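Local coordinates for extracellular solute-binding protein family 5 (Brucella melitensis, PDB 4ONY) that probably captures peptides or related solutes in the periplasm and hands them to an ABC transporter for uptake into the cell, at residues 73-85 with 208-220. Sequence-based numbering, arbitrary orientation.
Sequences LYNDGEFGNMVYQ and EPPIGSGPYVVAS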
loop_
_atom_site.group_PDB
_atom_site.type_symbol
_atom_site.label_atom_id
_atom_site.label_comp_id
_atom_site.label_asym_id
_atom_site.label_seq_id
_atom_site.Cartn_x
_atom_site.Cartn_y
_atom_site.Cartn_z
ATOM N N LEU A 73 -4.199 -17.578 0.766
ATOM C CA LEU A 73 -3.355 -18.546 0.092
ATOM C C LEU A 73 -1.959 -17.995 -0.166
ATOM O O LEU A 73 -0.957 -18.683 0.071
ATOM C CB LEU A 73 -3.999 -19.015 -1.219
ATOM C CG LEU A 73 -5.332 -19.723 -1.058
ATOM C CD1 LEU A 73 -6.058 -19.780 -2.400
ATOM C CD2 LEU A 73 -5.119 -21.141 -0.538
ATOM N N TYR A 74 -1.914 -16.775 -0.680
ATOM C CA TYR A 74 -0.700 -16.152 -1.142
ATOM C C TYR A 74 -0.933 -14.626 -1.245
ATOM O O TYR A 74 -1.999 -14.180 -1.634
ATOM C CB TYR A 74 -0.301 -16.694 -2.518
ATOM C CG TYR A 74 0.973 -16.080 -3.042
ATOM C CD1 TYR A 74 2.202 -16.498 -2.554
ATOM C CD2 TYR A 74 0.950 -15.065 -3.980
ATOM C CE1 TYR A 74 3.387 -15.954 -3.029
ATOM C CE2 TYR A 74 2.119 -14.481 -4.442
ATOM C CZ TYR A 74 3.337 -14.932 -3.947
ATOM O OH TYR A 74 4.498 -14.397 -4.389
ATOM N N ASN A 75 0.049 -13.845 -0.876
ATOM C CA ASN A 75 -0.031 -12.368 -0.988
ATOM C C ASN A 75 -1.220 -11.731 -0.282
ATOM O O ASN A 75 -1.900 -10.858 -0.821
ATOM C CB ASN A 75 -0.075 -11.964 -2.471
ATOM C CG ASN A 75 0.158 -10.468 -2.657
ATOM O OD1 ASN A 75 0.729 -9.821 -1.784
ATOM N ND2 ASN A 75 -0.316 -9.909 -3.769
ATOM N N ASP A 76 -1.527 -12.208 0.901
ATOM C CA ASP A 76 -2.690 -11.724 1.571
ATOM C C ASP A 76 -2.264 -10.545 2.487
ATOM O O ASP A 76 -1.319 -10.665 3.243
ATOM C CB ASP A 76 -3.325 -12.832 2.369
ATOM C CG ASP A 76 -4.663 -12.418 2.938
ATOM O OD1 ASP A 76 -4.680 -11.670 3.952
ATOM O OD2 ASP A 76 -5.695 -12.860 2.384
ATOM N N GLY A 77 -2.997 -9.433 2.393
ATOM C CA GLY A 77 -2.727 -8.211 3.161
ATOM C C GLY A 77 -2.730 -8.364 4.673
ATOM O O GLY A 77 -1.939 -7.750 5.354
ATOM N N GLU A 78 -3.638 -9.161 5.208
ATOM C CA GLU A 78 -3.739 -9.341 6.648
ATOM C C GLU A 78 -3.002 -10.582 7.090
ATOM O O GLU A 78 -2.418 -10.553 8.161
ATOM C CB GLU A 78 -5.209 -9.497 7.072
ATOM C CG GLU A 78 -6.100 -8.315 6.762
ATOM C CD GLU A 78 -7.571 -8.732 6.590
ATOM O OE1 GLU A 78 -8.245 -8.067 5.779
ATOM O OE2 GLU A 78 -8.063 -9.705 7.248
ATOM N N PHE A 79 -3.034 -11.668 6.290
ATOM C CA PHE A 79 -2.431 -12.984 6.692
ATOM C C PHE A 79 -1.168 -13.453 5.999
ATOM O O PHE A 79 -0.619 -14.443 6.404
ATOM C CB PHE A 79 -3.442 -14.092 6.539
ATOM C CG PHE A 79 -4.619 -13.916 7.408
ATOM C CD1 PHE A 79 -4.487 -14.032 8.800
ATOM C CD2 PHE A 79 -5.848 -13.610 6.865
ATOM C CE1 PHE A 79 -5.585 -13.855 9.633
ATOM C CE2 PHE A 79 -6.948 -13.423 7.687
ATOM C CZ PHE A 79 -6.816 -13.551 9.065
ATOM N N GLY A 80 -0.697 -12.744 4.978
ATOM C CA GLY A 80 0.543 -13.116 4.304
ATOM C C GLY A 80 0.397 -14.411 3.497
ATOM O O GLY A 80 -0.670 -14.675 2.928
ATOM N N ASN A 81 1.453 -15.221 3.477
ATOM C CA ASN A 81 1.471 -16.409 2.643
ATOM C C ASN A 81 1.292 -17.683 3.470
ATOM O O ASN A 81 2.255 -18.319 3.884
ATOM C CB ASN A 81 2.762 -16.419 1.791
ATOM C CG ASN A 81 2.969 -15.119 0.993
ATOM O OD1 ASN A 81 2.015 -14.441 0.539
ATOM N ND2 ASN A 81 4.213 -14.755 0.823
ATOM N N MET A 82 0.046 -18.092 3.692
ATOM C CA MET A 82 -0.224 -19.257 4.521
ATOM C C MET A 82 -0.079 -20.646 3.865
ATOM O O MET A 82 0.233 -21.649 4.570
ATOM C CB MET A 82 -1.586 -19.126 5.164
ATOM C CG MET A 82 -1.625 -17.987 6.196
ATOM S SD MET A 82 -3.059 -18.121 7.255
ATOM C CE MET A 82 -4.308 -17.655 6.044
ATOM N N VAL A 83 -0.274 -20.721 2.551
ATOM C CA VAL A 83 -0.152 -21.986 1.829
ATOM C C VAL A 83 1.069 -21.981 0.903
ATOM O O VAL A 83 1.932 -22.843 1.002
ATOM C CB VAL A 83 -1.430 -22.288 1.030
ATOM C CG1 VAL A 83 -1.265 -23.528 0.167
ATOM C CG2 VAL A 83 -2.595 -22.468 2.008
ATOM N N TYR A 84 1.131 -21.006 0.008
ATOM C CA TYR A 84 2.235 -20.883 -0.897
ATOM C C TYR A 84 3.283 -19.936 -0.328
ATOM O O TYR A 84 2.968 -18.793 0.027
ATOM C CB TYR A 84 1.732 -20.344 -2.218
ATOM C CG TYR A 84 0.832 -21.341 -2.965
ATOM C CD1 TYR A 84 1.355 -22.489 -3.534
ATOM C CD2 TYR A 84 -0.530 -21.089 -3.123
ATOM C CE1 TYR A 84 0.541 -23.411 -4.210
ATOM C CE2 TYR A 84 -1.342 -21.977 -3.814
ATOM C CZ TYR A 84 -0.805 -23.128 -4.356
ATOM O OH TYR A 84 -1.598 -23.980 -5.050
ATOM N N GLN A 85 4.534 -20.397 -0.292
ATOM C CA GLN A 85 5.626 -19.619 0.264
ATOM C C GLN A 85 6.567 -19.128 -0.800
ATOM O O GLN A 85 6.583 -19.612 -1.927
ATOM C CB GLN A 85 6.401 -20.456 1.249
ATOM C CG GLN A 85 5.577 -20.936 2.413
ATOM C CD GLN A 85 6.402 -21.702 3.428
ATOM O OE1 GLN A 85 7.068 -22.661 3.099
ATOM N NE2 GLN A 85 6.339 -21.260 4.690
ATOM N N GLU A 208 -10.488 -27.624 -5.374
ATOM C CA GLU A 208 -9.710 -28.724 -4.756
ATOM C C GLU A 208 -8.639 -28.120 -3.854
ATOM O O GLU A 208 -7.893 -27.234 -4.285
ATOM C CB GLU A 208 -9.039 -29.664 -5.781
ATOM N N PRO A 209 -8.551 -28.600 -2.608
ATOM C CA PRO A 209 -7.563 -27.987 -1.717
ATOM C C PRO A 209 -6.146 -28.100 -2.288
ATOM O O PRO A 209 -5.707 -29.191 -2.581
ATOM C CB PRO A 209 -7.691 -28.796 -0.418
ATOM C CG PRO A 209 -9.049 -29.456 -0.497
ATOM C CD PRO A 209 -9.279 -29.708 -1.966
ATOM N N PRO A 210 -5.456 -26.963 -2.490
ATOM C CA PRO A 210 -4.162 -27.065 -3.165
ATOM C C PRO A 210 -3.038 -27.402 -2.172
ATOM O O PRO A 210 -3.141 -27.112 -0.976
ATOM C CB PRO A 210 -3.979 -25.648 -3.741
ATOM C CG PRO A 210 -4.622 -24.759 -2.710
ATOM C CD PRO A 210 -5.784 -25.564 -2.138
ATOM N N ILE A 211 -1.960 -27.980 -2.673
ATOM C CA ILE A 211 -0.828 -28.338 -1.817
ATOM C C ILE A 211 0.195 -27.212 -1.856
ATOM O O ILE A 211 0.598 -26.805 -2.954
ATOM C CB ILE A 211 -0.159 -29.598 -2.352
ATOM C CG1 ILE A 211 -1.099 -30.806 -2.228
ATOM C CG2 ILE A 211 1.155 -29.856 -1.649
ATOM C CD1 ILE A 211 -1.537 -31.140 -0.812
ATOM N N GLY A 212 0.599 -26.722 -0.673
ATOM C CA GLY A 212 1.707 -25.767 -0.578
ATOM C C GLY A 212 2.688 -26.212 0.478
ATOM O O GLY A 212 2.512 -27.308 1.073
ATOM N N SER A 213 3.734 -25.396 0.696
ATOM C CA SER A 213 4.733 -25.683 1.737
ATOM C C SER A 213 4.447 -24.912 3.041
ATOM O O SER A 213 5.136 -25.098 4.062
ATOM C CB SER A 213 6.139 -25.392 1.212
ATOM O OG SER A 213 6.293 -24.018 0.912
ATOM N N GLY A 214 3.426 -24.062 3.022
ATOM C CA GLY A 214 3.127 -23.241 4.159
ATOM C C GLY A 214 2.572 -23.965 5.376
ATOM O O GLY A 214 2.260 -25.134 5.316
ATOM N N PRO A 215 2.472 -23.252 6.499
ATOM C CA PRO A 215 2.052 -23.811 7.787
ATOM C C PRO A 215 0.591 -24.228 7.910
ATOM O O PRO A 215 0.273 -25.010 8.794
ATOM C CB PRO A 215 2.351 -22.674 8.770
ATOM C CG PRO A 215 2.380 -21.412 7.945
ATOM C CD PRO A 215 2.930 -21.841 6.627
ATOM N N TYR A 216 -0.278 -23.724 7.038
ATOM C CA TYR A 216 -1.703 -24.026 7.085
ATOM C C TYR A 216 -2.150 -24.787 5.848
ATOM O O TYR A 216 -1.694 -24.474 4.744
ATOM C CB TYR A 216 -2.499 -22.723 7.255
ATOM C CG TYR A 216 -2.281 -22.062 8.584
ATOM C CD1 TYR A 216 -3.019 -22.441 9.685
ATOM C CD2 TYR A 216 -1.312 -21.091 8.751
ATOM C CE1 TYR A 216 -2.811 -21.855 10.936
ATOM C CE2 TYR A 216 -1.080 -20.492 10.006
ATOM C CZ TYR A 216 -1.839 -20.881 11.091
ATOM O OH TYR A 216 -1.635 -20.332 12.336
ATOM N N VAL A 217 -2.986 -25.808 6.032
ATOM C CA VAL A 217 -3.603 -26.494 4.918
ATOM C C VAL A 217 -5.067 -26.058 4.817
ATOM O O VAL A 217 -5.681 -25.616 5.794
ATOM C CB VAL A 217 -3.514 -28.019 5.042
ATOM C CG1 VAL A 217 -2.060 -28.463 5.212
ATOM C CG2 VAL A 217 -4.340 -28.543 6.206
ATOM N N VAL A 218 -5.617 -26.169 3.626
ATOM C CA VAL A 218 -7.003 -25.853 3.395
ATOM C C VAL A 218 -7.827 -27.053 3.831
ATOM O O VAL A 218 -7.813 -28.070 3.186
ATOM C CB VAL A 218 -7.227 -25.515 1.904
ATOM C CG1 VAL A 218 -8.698 -25.331 1.615
ATOM C CG2 VAL A 218 -6.420 -24.276 1.520
ATOM N N ALA A 219 -8.543 -26.919 4.951
ATOM C CA ALA A 219 -9.311 -28.004 5.546
ATOM C C ALA A 219 -10.738 -28.077 5.005
ATOM O O ALA A 219 -11.299 -29.150 4.907
ATOM C CB ALA A 219 -9.359 -27.816 7.042
ATOM N N SER A 220 -11.343 -26.947 4.681
ATOM C CA SER A 220 -12.671 -26.968 4.061
ATOM C C SER A 220 -12.965 -25.676 3.353
ATOM O O SER A 220 -12.445 -24.591 3.691
ATOM C CB SER A 220 -13.809 -27.239 5.053
ATOM O OG SER A 220 -13.945 -26.173 5.933
HETATM O O HOH W 1 -0.332 -26.423 -5.473
HETATM O O HOH W 2 4.980 -23.072 -1.395
#
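Gln85 and Ser213 meet through their polar ends: OG of Ser213 donates to OE1 of Gln85 at 2.7 Å, tilted out of the amide's carbonyl plane. Ser213 sets its OG between its own N and carbonyl carbon (chi1 64°), from where it also accepts from a water that Gln85 N binds in turn. Trp236 NE1 is a second donor to Gln85 OE1, and Tyr235 OH bonds NE2, so both ends of this buried amide are fixed.

Two backbone bonds join the segments beside it. Gly214 N reaches Val83 O at 2.8 Å, and Tyr216 N gives a longer, straighter bond to Met82 O (3.3 Å, 164°). Gly212 and Gly214 also bring their CA atoms against these two carbonyls.

Met82 bends at chi3 (-72°) and brings SD in obliquely to the Tyr216 ring, 3.8 Å from CD2, a Met-aromatic contact; the Tyr216 hydroxyl bonds Phe249 O. Val83 spreads its branches, CG1 against Gly212 and CG2 against Tyr216 O. Tyr84 crosses Pro210 at about a right angle, OH lying 3.2 Å from CB, while a water at the ring edge links that hydroxyl to Ile211 O.

The contact thus ties the loop between strands 46-52 and 88-90 to the turn that leads into strand 216-222 and to the start of that strand, outermost in its four-stranded sheet within the chain, whose neighbour 226-231 packs on Leu73 and Val83, with Ile252 of strand 251-257 touching Met82 and Tyr216.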